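Local coordinates for protein transcriptional regulator, Crp/Fnr family (Eubacterium rectale ATCC 33656, PDB 3DV8) that probably regulates transcription as a Crp/Fnr-family dimer, coupling a cyclic nucleotide-binding-type sensor domain to a helix-turn-helix DNA-binding domain, at residues A[113-116]-A[121-124]; A[83-88]-A[109-114]; A[20-25]-A[104-109]. One frame throughout, in Å; residues are numbered along the deposited sequence.

In the fold
From the N terminus, helix 16-23 comes first, and its last turn and the residues after it (20-25) are met 79 residues later by 104-109, so contact 3 closes a long loop holding much of the beta-roll. Contact 2 opens within that loop at 83-88 and closes beyond it at 109-114; contacts 2 and 3 therefore cross, sharing E109. Contact 1 begins on 113-116, where contact 2 ends, and closes a short loop at 121-124, in series after contact 3. All three use helix 108-117, which thereby touches the N-terminal helix, the segment between strands 77-78 and 94-97, and the long helix 119-145. Contacts 1 and 2 also touch the second subunit; contact 3 does not.

Contact 1. Residues A[113-116]-A[121-124]; sequences GIMK and VANY
The flat group that meets the other helix here is the peptide carbonyl of M115: its oxygen end is approached by the methyl of A122, with O and CB 3.9 Å apart. The rest of the contact is aliphatic. I114 and V121 meet branch to branch, the side chains running obliquely to each other, and the closest approach is I114 CG2 to V121 CG2 at 3.6 Å. The same I114 methyl also lies 4.0 Å from V121 CG1, so it is set against the fork of the valine and touches both prongs. V121 CG1 lies opposite the backbone N (chi1 174°), which turns this branch back over the preceding helix, where it comes within 4.1 Å of M115 CA. The selenomethionine side chain then passes along the next residue, CG of M115 standing 4.0 Å from CA of A122. This is the junction between helix 108-117 and helix 119-145, the latter being the long helix that in Crp/Fnr proteins runs from the sensor domain to the DNA-binding domain and pairs with its mate across the dimer. The chain turns sharply at S118, whose OG is hydrogen-bonded to V121 N. V121 is further covered by L10, L14 and Y111, and I114 by Q18 and I22, so the pair is buried between these two helices and residues of the N-terminal region. On the A122 side the dimer partner takes over: A122 O is hydrogen-bonded to N126 ND2 of the second subunit, and both M115 and A122 pack on N123 of that subunit. The terminal methyl of M115 packs on I85.

Contact 2. Residues A[83-88]-A[109-114]; sequences SCIMRS and EIYKGI
With chi1 at 79°, I85 has CG1 flanked by both its N and its C, and CD1 is carried on to the ring of Y111, while K112 has CG opposite its own N (chi1 -170°), which lays its aliphatic chain along the isoleucine. The isoleucine and lysine side chains lie alongside each other, running opposite ways: CB of I85 is 4.1 Å from K112 CG, and I85 CG2 is equally 4.1 Å from K112 CB. Further out, the extended lysine passes the backbone, with CE 4.2 Å from I85 O. The other end of I85 reaches the tyrosine obliquely, CD1 to Y111 CD2 at 4.1 Å. Y111 has its hydroxyl hydrogen-bonded to T125 of helix 119-145, which fixes the far end of the ring. I85 ends a short 3-10 turn in which M86 N bonds to S83 O at 3.1 Å, and its neighbour C84 is joined by a disulfide to C44. I85 also touches A108 of the same helix. Beyond it, S88 O is hydrogen-bonded to S134 OG and S88 OG to E127 OE1, both of the second subunit. The turn falls between strands 77-78 and 94-97, the place that holds the phosphate-binding cassette in cyclic nucleotide-binding domains; its packing against the helix after the beta-roll is consistent with that fold.

Contact 3. Residues A[20-25]-A[104-109]; sequences KLISDN and WIIPAE
This is a buried, mostly apolar contact between the end of helix 16-23 and the point where strand 101-107 gives way to helix 108-117, at one end of the beta-roll. The apolar part is a pair of isoleucines whose side chains run at a slant to each other. I22 presents CG2, and this methyl meets the longer branch of I106, 3.9 Å from both CG1 and CD1. In I106, CG1 lies opposite the carbonyl carbon (chi1 -59°) and chi2 continues extended, so that both carbons of this branch meet the methyl. Next along, the backbone O of N25 comes up to the CG-CD edge of the P107 ring, close to the ring's mean plane: P107 CD is 3.2 Å from it and CG 3.5 Å. CB of N25 adds a looser approach to CG of P107 at 4.3 Å. P107 occupies the N-cap position of helix 108-117, so the end of the N-terminal helix packs right where that helix starts. Strand 101-107 is held in its sheet by backbone bonds of I105 to I27 and I106 to L47, while I114 and L14 also cover I22 and Y111 covers I106. The arrangement, a leading helix and a following helix packed together at one end of an antiparallel beta-roll, is that of the cyclic nucleotide-binding domain of Crp-type regulators.

Contact 1. Residues A[113-116]-A[121-124]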
# COMPACT_ATOMS: atom_id res chain seq x y z
N GLY A 113 -8.15 23.58 -0.70
CA GLY A 113 -8.98 24.62 -0.06
C GLY A 113 -10.39 24.15 0.28
O GLY A 113 -10.85 24.37 1.39
N ILE A 114 -11.06 23.52 -0.69
CA ILE A 114 -12.41 22.94 -0.54
C ILE A 114 -12.41 21.81 0.51
O ILE A 114 -13.34 21.68 1.31
CB ILE A 114 -12.96 22.39 -1.90
CG1 ILE A 114 -13.24 23.55 -2.88
CG2 ILE A 114 -14.26 21.59 -1.72
CD1 ILE A 114 -13.65 23.10 -4.27
N MSE A 115 -11.34 21.02 0.49
CA MSE A 115 -11.14 19.87 1.39
C MSE A 115 -10.99 20.29 2.87
O MSE A 115 -11.44 19.57 3.78
CB MSE A 115 -9.90 19.10 0.92
CG MSE A 115 -9.83 17.65 1.26
SE MSE A 115 -8.11 16.88 0.69
CE MSE A 115 -7.65 17.86 -0.66
N LYS A 116 -10.35 21.44 3.10
CA LYS A 116 -10.15 22.02 4.44
C LYS A 116 -11.47 22.30 5.15
O LYS A 116 -11.59 22.03 6.33
CB LYS A 116 -9.30 23.30 4.32
CG LYS A 116 -8.97 24.09 5.62
CD LYS A 116 -8.18 25.37 5.27
CE LYS A 116 -7.88 26.25 6.48
NZ LYS A 116 -9.10 26.80 7.14
N VAL A 121 -16.21 16.40 0.98
CA VAL A 121 -15.05 16.36 0.08
C VAL A 121 -13.85 15.68 0.78
O VAL A 121 -13.09 14.95 0.13
CB VAL A 121 -14.66 17.78 -0.48
CG1 VAL A 121 -13.38 17.74 -1.30
CG2 VAL A 121 -15.80 18.35 -1.33
N ALA A 122 -13.68 15.95 2.08
CA ALA A 122 -12.63 15.31 2.89
C ALA A 122 -12.82 13.79 2.96
O ALA A 122 -11.88 13.03 2.72
CB ALA A 122 -12.61 15.88 4.28
N ASN A 123 -14.04 13.36 3.29
CA ASN A 123 -14.41 11.94 3.34
C ASN A 123 -14.37 11.28 1.96
O ASN A 123 -14.02 10.11 1.86
CB ASN A 123 -15.80 11.71 3.98
CG ASN A 123 -15.79 11.89 5.50
OD1 ASN A 123 -15.07 12.71 6.04
ND2 ASN A 123 -16.62 11.10 6.18
N TYR A 124 -14.72 12.01 0.91
CA TYR A 124 -14.63 11.48 -0.44
C TYR A 124 -13.16 11.18 -0.81
O TYR A 124 -12.88 10.14 -1.42
CB TYR A 124 -15.29 12.42 -1.46
CG TYR A 124 -15.26 11.83 -2.85
CD1 TYR A 124 -16.21 10.85 -3.22
CD2 TYR A 124 -14.27 12.19 -3.77
CE1 TYR A 124 -16.17 10.26 -4.49
CE2 TYR A 124 -14.22 11.61 -5.03
CZ TYR A 124 -15.18 10.65 -5.39
OH TYR A 124 -15.13 10.09 -6.63

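Contact 2. Residues A[83-88]-A[109-114]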
# COMPACT_ATOMS: atom_id res chain seq x y z
N SER A 83 -0.36 14.72 -4.76
CA SER A 83 0.23 14.20 -3.47
C SER A 83 0.74 15.25 -2.47
O SER A 83 0.67 15.04 -1.25
CB SER A 83 1.38 13.20 -3.74
OG SER A 83 0.93 11.97 -4.26
N CYS A 84 1.26 16.36 -2.99
CA CYS A 84 1.78 17.46 -2.16
C CYS A 84 0.73 18.13 -1.26
O CYS A 84 1.10 18.79 -0.29
CB CYS A 84 2.45 18.52 -3.05
SG CYS A 84 1.27 19.60 -3.94
N ILE A 85 -0.57 17.99 -1.58
CA ILE A 85 -1.65 18.54 -0.73
C ILE A 85 -1.84 17.75 0.59
O ILE A 85 -2.64 18.17 1.42
CB ILE A 85 -3.03 18.73 -1.49
CG1 ILE A 85 -3.82 17.41 -1.65
CG2 ILE A 85 -2.83 19.48 -2.81
CD1 ILE A 85 -4.97 17.45 -2.65
N MSE A 86 -1.15 16.61 0.75
CA MSE A 86 -1.15 15.80 1.98
C MSE A 86 0.28 15.54 2.43
O MSE A 86 0.99 14.76 1.81
CB MSE A 86 -1.86 14.48 1.72
CG MSE A 86 -3.35 14.64 1.53
SE MSE A 86 -4.07 13.37 0.25
CE MSE A 86 -3.11 13.84 -1.46
N ARG A 87 0.68 16.20 3.52
CA ARG A 87 2.02 16.07 4.11
C ARG A 87 2.41 14.61 4.42
O ARG A 87 3.55 14.23 4.20
CB ARG A 87 2.14 16.93 5.38
N SER A 88 1.45 13.81 4.87
CA SER A 88 1.71 12.40 5.23
C SER A 88 1.96 11.41 4.07
O SER A 88 2.31 10.27 4.35
CB SER A 88 0.60 11.86 6.14
OG SER A 88 0.51 12.66 7.31
N GLU A 109 -4.23 23.43 -5.23
CA GLU A 109 -4.54 24.52 -4.26
C GLU A 109 -6.06 24.71 -4.05
O GLU A 109 -6.51 24.90 -2.92
CB GLU A 109 -3.85 25.86 -4.61
CG GLU A 109 -4.25 26.62 -5.92
CD GLU A 109 -3.53 26.14 -7.19
OE1 GLU A 109 -3.27 24.91 -7.34
OE2 GLU A 109 -3.23 27.01 -8.05
N ILE A 110 -6.81 24.62 -5.15
CA ILE A 110 -8.27 24.73 -5.17
C ILE A 110 -8.93 23.55 -4.48
O ILE A 110 -9.82 23.75 -3.64
CB ILE A 110 -8.80 24.87 -6.62
CG1 ILE A 110 -8.45 26.26 -7.14
CG2 ILE A 110 -10.31 24.64 -6.70
CD1 ILE A 110 -8.59 26.39 -8.59
N TYR A 111 -8.51 22.34 -4.84
CA TYR A 111 -9.06 21.12 -4.24
C TYR A 111 -8.74 21.05 -2.73
O TYR A 111 -9.64 20.75 -1.94
CB TYR A 111 -8.59 19.87 -5.00
CG TYR A 111 -9.38 18.63 -4.62
CD1 TYR A 111 -10.59 18.31 -5.25
CD2 TYR A 111 -8.93 17.81 -3.61
CE1 TYR A 111 -11.33 17.17 -4.88
CE2 TYR A 111 -9.66 16.66 -3.22
CZ TYR A 111 -10.85 16.35 -3.86
OH TYR A 111 -11.56 15.23 -3.48
N LYS A 112 -7.49 21.36 -2.37
CA LYS A 112 -7.00 21.45 -0.97
C LYS A 112 -7.85 22.41 -0.13
O LYS A 112 -8.21 22.08 1.00
CB LYS A 112 -5.54 21.91 -0.93
CG LYS A 112 -4.85 21.81 0.43
CD LYS A 112 -3.50 22.49 0.39
CE LYS A 112 -2.78 22.33 1.71
NZ LYS A 112 -1.62 23.27 1.79
N GLY A 113 -8.15 23.58 -0.70
CA GLY A 113 -8.98 24.62 -0.06
C GLY A 113 -10.39 24.15 0.28
O GLY A 113 -10.85 24.37 1.39
N ILE A 114 -11.06 23.52 -0.69
CA ILE A 114 -12.41 22.94 -0.54
C ILE A 114 -12.41 21.81 0.51
O ILE A 114 -13.34 21.68 1.31
CB ILE A 114 -12.96 22.39 -1.90
CG1 ILE A 114 -13.24 23.55 -2.88
CG2 ILE A 114 -14.26 21.59 -1.72
CD1 ILE A 114 -13.65 23.10 -4.27

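Contact 3. Residues A[20-25]-A[104-109]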
# COMPACT_ATOMS: atom_id res chain seq x y z
N LYS A 20 -18.77 26.21 -8.54
CA LYS A 20 -18.28 27.31 -9.37
C LYS A 20 -16.75 27.42 -9.38
O LYS A 20 -16.15 27.67 -10.45
CB LYS A 20 -18.86 28.65 -8.91
CG LYS A 20 -18.88 29.67 -10.01
CD LYS A 20 -18.76 31.09 -9.53
CE LYS A 20 -19.00 32.02 -10.69
NZ LYS A 20 -18.31 33.26 -10.50
N LEU A 21 -16.13 27.25 -8.21
CA LEU A 21 -14.67 27.34 -8.07
C LEU A 21 -13.94 26.26 -8.87
O LEU A 21 -12.92 26.54 -9.49
CB LEU A 21 -14.24 27.28 -6.60
CG LEU A 21 -12.77 27.60 -6.26
CD1 LEU A 21 -12.42 29.03 -6.63
CD2 LEU A 21 -12.52 27.37 -4.78
N ILE A 22 -14.49 25.04 -8.86
CA ILE A 22 -13.93 23.91 -9.62
C ILE A 22 -14.19 24.10 -11.12
O ILE A 22 -13.26 23.98 -11.92
CB ILE A 22 -14.51 22.55 -9.16
CG1 ILE A 22 -14.11 22.25 -7.70
CG2 ILE A 22 -14.02 21.41 -10.06
CD1 ILE A 22 -14.78 21.03 -7.12
N SER A 23 -15.44 24.40 -11.47
CA SER A 23 -15.87 24.60 -12.86
C SER A 23 -15.07 25.68 -13.59
O SER A 23 -14.62 25.47 -14.70
CB SER A 23 -17.37 24.94 -12.91
OG SER A 23 -17.84 25.13 -14.22
N ASP A 24 -14.88 26.83 -12.94
CA ASP A 24 -14.13 27.95 -13.54
C ASP A 24 -12.61 27.76 -13.58
O ASP A 24 -11.94 28.52 -14.28
CB ASP A 24 -14.48 29.25 -12.84
CG ASP A 24 -15.94 29.68 -13.05
OD1 ASP A 24 -16.63 29.09 -13.90
OD2 ASP A 24 -16.39 30.62 -12.36
N ASN A 25 -12.09 26.79 -12.84
CA ASN A 25 -10.66 26.46 -12.83
C ASN A 25 -10.30 25.07 -13.40
O ASN A 25 -9.16 24.62 -13.25
CB ASN A 25 -10.09 26.65 -11.43
CG ASN A 25 -10.14 28.10 -10.98
OD1 ASN A 25 -10.80 28.44 -10.00
ND2 ASN A 25 -9.45 28.97 -11.71
N TRP A 104 -9.44 16.08 -17.27
CA TRP A 104 -9.77 17.35 -16.64
C TRP A 104 -8.85 17.37 -15.42
O TRP A 104 -8.64 16.33 -14.79
CB TRP A 104 -11.21 17.42 -16.14
CG TRP A 104 -12.22 17.59 -17.18
CD1 TRP A 104 -12.41 18.69 -17.94
CD2 TRP A 104 -13.24 16.66 -17.53
NE1 TRP A 104 -13.48 18.50 -18.78
CE2 TRP A 104 -14.01 17.26 -18.55
CE3 TRP A 104 -13.58 15.36 -17.10
CZ2 TRP A 104 -15.10 16.61 -19.15
CZ3 TRP A 104 -14.67 14.71 -17.70
CH2 TRP A 104 -15.42 15.34 -18.71
N ILE A 105 -8.31 18.55 -15.11
CA ILE A 105 -7.46 18.74 -13.94
C ILE A 105 -8.13 19.77 -13.00
O ILE A 105 -8.51 20.85 -13.44
CB ILE A 105 -6.04 19.23 -14.29
CG1 ILE A 105 -5.43 18.40 -15.43
CG2 ILE A 105 -5.15 19.18 -13.03
CD1 ILE A 105 -3.99 18.77 -15.76
N ILE A 106 -8.33 19.39 -11.74
CA ILE A 106 -8.81 20.29 -10.70
C ILE A 106 -7.50 20.70 -10.02
O ILE A 106 -6.85 19.83 -9.44
CB ILE A 106 -9.74 19.59 -9.67
CG1 ILE A 106 -10.96 18.98 -10.35
CG2 ILE A 106 -10.17 20.59 -8.58
CD1 ILE A 106 -11.83 18.19 -9.40
N PRO A 107 -7.07 21.98 -10.13
CA PRO A 107 -5.83 22.44 -9.46
C PRO A 107 -5.75 22.06 -7.97
O PRO A 107 -6.77 22.12 -7.28
CB PRO A 107 -5.87 23.96 -9.64
CG PRO A 107 -6.59 24.15 -10.91
CD PRO A 107 -7.68 23.09 -10.90
N ALA A 108 -4.55 21.65 -7.52
CA ALA A 108 -4.31 21.17 -6.15
C ALA A 108 -4.68 22.18 -5.07
O ALA A 108 -5.36 21.82 -4.11
CB ALA A 108 -2.87 20.72 -5.99
N GLU A 109 -4.23 23.43 -5.23
CA GLU A 109 -4.54 24.52 -4.26
C GLU A 109 -6.06 24.71 -4.05
O GLU A 109 -6.51 24.90 -2.92
CB GLU A 109 -3.85 25.86 -4.61
CG GLU A 109 -4.25 26.62 -5.92
CD GLU A 109 -3.53 26.14 -7.19
OE1 GLU A 109 -3.27 24.91 -7.34
OE2 GLU A 109 -3.23 27.01 -8.05